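Local coordinates for protein hydrogenase 2 maturation peptidase (Thaumarchaeota archaeon SCGC AB-539-E09, PDB 5TTX) that probably acts as an endopeptidase in [NiFe]-hydrogenase maturation, trimming the C-terminal extension of the large-subunit precursor once the metal centre is assembled, at residues Pro76-Lys81 against Gly127-Ser132. Numbering follows the deposited sequence.
Sequences PGRLSK and GCIPRS
The antiparallel edge of the mixed five-stranded sheet is formed here, where the start of strand 79-83 pairs with the end of strand 122-128 and the pairing runs on into the loops beyond. S80 and G127 make a hydrogen-bonded pair: G127 N reaches S80 O at 2.8 Å and nearly straight, whereas the return bond from S80 N to G127 O is more bent (138°). L79 and C128 follow as the non-hydrogen-bonded pair. Past the strand ends, I129 N donates to R78 O almost along its C=O axis, and G77 N approaches I129 O at 2.8 Å in the carbonyl plane, so I129 is gripped through both backbone polar atoms. G77 turns the chain with a positive phi of 86°, where a side chain would jam against the preceding carbonyl. In this α/β fold of hydrogenase maturation proteases, the sheet face carrying L79 and C128 is covered by helices 141-158 and 25-34; L79 CD2 lies 3.7 Å from C128 CB beneath them. On the I129 side, CG1 is anti to the carbonyl carbon, and CD1 runs alongside R78 to touch its CB at 3.7 Å before the arginine bends away. An alanine in place of I129 removes the CG1-CD1 arm alongside R78, which would probably loosen the packing at the base of that side chain. At the far end the P76 ring sits against the backbone of P130 and R131, its CB 3.7 Å from R131 CB, while D22 OD1 accepts the backbone N-H groups of R131 and S132.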
ATOM      1  N   PRO A  76     -44.372 -31.448   4.053  1.00 45.11           N
ATOM      2  CA  PRO A  76     -43.847 -31.811   2.728  1.00 28.39           C
ATOM      3  C   PRO A  76     -44.576 -31.066   1.618  1.00 31.23           C
ATOM      4  O   PRO A  76     -45.796 -30.864   1.664  1.00 36.96           O
ATOM      5  CB  PRO A  76     -44.093 -33.322   2.659  1.00 29.47           C
ATOM      6  CG  PRO A  76     -44.052 -33.774   4.098  1.00 30.58           C
ATOM      7  CD  PRO A  76     -44.686 -32.627   4.883  1.00 31.34           C
ATOM      8  N   GLY A  77     -43.815 -30.640   0.612  1.00 27.14           N
ATOM      9  CA  GLY A  77     -44.355 -29.872  -0.497  1.00 26.05           C
ATOM     10  C   GLY A  77     -44.427 -28.373  -0.254  1.00 28.95           C
ATOM     11  O   GLY A  77     -44.791 -27.636  -1.164  1.00 24.94           O
ATOM     12  N   ARG A  78     -44.145 -27.901   0.957  1.00 29.64           N
ATOM     13  CA  ARG A  78     -43.999 -26.468   1.167  1.00 36.52           C
ATOM     14  C   ARG A  78     -42.797 -25.941   0.378  1.00 34.18           C
ATOM     15  O   ARG A  78     -41.735 -26.569   0.323  1.00 32.83           O
ATOM     16  CB  ARG A  78     -43.844 -26.187   2.671  1.00 37.51           C
ATOM     17  CG  ARG A  78     -43.546 -24.770   3.051  1.00 33.39           C
ATOM     18  CD  ARG A  78     -44.720 -23.837   2.813  1.00 32.24           C
ATOM     19  NE  ARG A  78     -45.941 -24.273   3.485  1.00 27.09           N
ATOM     20  CZ  ARG A  78     -46.195 -24.187   4.789  1.00 32.77           C
ATOM     21  NH1 ARG A  78     -47.362 -24.626   5.251  1.00 44.49           N
ATOM     22  NH2 ARG A  78     -45.308 -23.673   5.634  1.00 32.62           N
ATOM     23  N   LEU A  79     -42.975 -24.800  -0.267  1.00 30.72           N
ATOM     24  CA  LEU A  79     -41.921 -24.170  -1.052  1.00 34.59           C
ATOM     25  C   LEU A  79     -41.382 -22.953  -0.314  1.00 31.40           C
ATOM     26  O   LEU A  79     -42.095 -22.306   0.457  1.00 33.04           O
ATOM     27  CB  LEU A  79     -42.414 -23.741  -2.448  1.00 23.21           C
ATOM     28  CG  LEU A  79     -42.665 -24.866  -3.455  1.00 34.60           C
ATOM     29  CD1 LEU A  79     -43.130 -24.295  -4.835  1.00 28.97           C
ATOM     30  CD2 LEU A  79     -41.436 -25.761  -3.601  1.00 28.11           C
ATOM     31  N   SER A  80     -40.120 -22.637  -0.580  1.00 34.13           N
ATOM     32  CA  SER A  80     -39.400 -21.573   0.113  1.00 31.02           C
ATOM     33  C   SER A  80     -38.544 -20.839  -0.905  1.00 31.87           C
ATOM     34  O   SER A  80     -37.643 -21.436  -1.504  1.00 36.90           O
ATOM     35  CB  SER A  80     -38.516 -22.149   1.221  1.00 31.76           C
ATOM     36  OG  SER A  80     -38.294 -21.188   2.214  1.00 48.21           O
ATOM     37  N   LYS A  81     -38.802 -19.555  -1.099  1.00 31.02           N
ATOM     38  CA  LYS A  81     -38.035 -18.760  -2.044  1.00 26.59           C
ATOM     39  C   LYS A  81     -37.122 -17.830  -1.262  1.00 33.96           C
ATOM     40  O   LYS A  81     -37.564 -17.160  -0.328  1.00 40.49           O
ATOM     41  CB  LYS A  81     -38.953 -17.958  -2.975  1.00 29.61           C
ATOM     42  CG  LYS A  81     -38.206 -17.129  -4.027  1.00 41.82           C
ATOM     43  CD  LYS A  81     -39.178 -16.450  -4.991  1.00 43.93           C
ATOM     44  CE  LYS A  81     -40.335 -15.812  -4.240  1.00 55.18           C
ATOM     45  NZ  LYS A  81     -40.150 -14.339  -4.111  1.00 71.94           N
ATOM     46  N   GLY A 127     -36.501 -23.721  -2.552  1.00 27.70           N
ATOM     47  CA  GLY A 127     -36.352 -24.988  -1.865  1.00 27.65           C
ATOM     48  C   GLY A 127     -37.719 -25.600  -1.632  1.00 36.53           C
ATOM     49  O   GLY A 127     -38.715 -24.882  -1.476  1.00 33.62           O
ATOM     50  N   CYS A 128     -37.751 -26.934  -1.599  1.00 27.32           N
ATOM     51  CA  CYS A 128     -38.952 -27.715  -1.348  1.00 24.18           C
ATOM     52  C   CYS A 128     -38.749 -28.628  -0.146  1.00 24.83           C
ATOM     53  O   CYS A 128     -37.760 -29.363  -0.081  1.00 34.21           O
ATOM     54  CB  CYS A 128     -39.306 -28.564  -2.573  1.00 33.76           C
ATOM     55  SG  CYS A 128     -40.732 -29.611  -2.278  1.00 29.43           S
ATOM     56  N   ILE A 129     -39.664 -28.575   0.819  1.00 22.02           N
ATOM     57  CA  ILE A 129     -39.565 -29.482   1.960  1.00 23.36           C
ATOM     58  C   ILE A 129     -39.942 -30.879   1.488  1.00 30.06           C
ATOM     59  O   ILE A 129     -41.040 -31.056   0.961  1.00 27.76           O
ATOM     60  CB  ILE A 129     -40.465 -29.056   3.114  1.00 22.83           C
ATOM     61  CG1 ILE A 129     -40.072 -27.647   3.580  1.00 26.21           C
ATOM     62  CG2 ILE A 129     -40.384 -30.103   4.270  1.00 20.65           C
ATOM     63  CD1 ILE A 129     -40.921 -27.135   4.734  1.00 21.10           C
ATOM     64  N   PRO A 130     -39.078 -31.879   1.648  1.00 34.44           N
ATOM     65  CA  PRO A 130     -39.402 -33.224   1.171  1.00 25.34           C
ATOM     66  C   PRO A 130     -40.353 -33.938   2.110  1.00 34.37           C
ATOM     67  O   PRO A 130     -40.572 -33.541   3.261  1.00 34.92           O
ATOM     68  CB  PRO A 130     -38.047 -33.928   1.171  1.00 28.89           C
ATOM     69  CG  PRO A 130     -37.387 -33.355   2.405  1.00 26.08           C
ATOM     70  CD  PRO A 130     -37.776 -31.854   2.346  1.00 33.84           C
ATOM     71  N   ARG A 131     -40.927 -35.012   1.588  1.00 32.79           N
ATOM     72  CA  ARG A 131     -41.545 -35.978   2.470  1.00 30.01           C
ATOM     73  C   ARG A 131     -40.540 -37.037   2.862  1.00 29.19           C
ATOM     74  O   ARG A 131     -40.366 -37.344   4.043  1.00 25.93           O
ATOM     75  CB  ARG A 131     -42.742 -36.659   1.800  1.00 26.07           C
ATOM     76  CG  ARG A 131     -43.309 -37.762   2.698  1.00 26.12           C
ATOM     77  CD  ARG A 131     -44.258 -38.728   1.960  1.00 33.82           C
ATOM     78  NE  ARG A 131     -44.698 -39.763   2.884  1.00 29.39           N
ATOM     79  CZ  ARG A 131     -45.430 -40.834   2.547  1.00 44.89           C
ATOM     80  NH1 ARG A 131     -45.813 -41.019   1.298  1.00 31.28           N
ATOM     81  NH2 ARG A 131     -45.776 -41.721   3.477  1.00 32.99           N
ATOM     82  N   SER A 132     -39.862 -37.596   1.872  1.00 31.21           N
ATOM     83  CA  SER A 132     -38.932 -38.674   2.128  1.00 31.45           C
ATOM     84  C   SER A 132     -37.751 -38.579   1.171  1.00 35.04           C
ATOM     85  O   SER A 132     -37.914 -38.321  -0.035  1.00 33.82           O
ATOM     86  CB  SER A 132     -39.649 -40.024   1.979  1.00 31.86           C
ATOM     87  OG  SER A 132     -38.706 -41.030   1.755  1.00 35.82           O
TER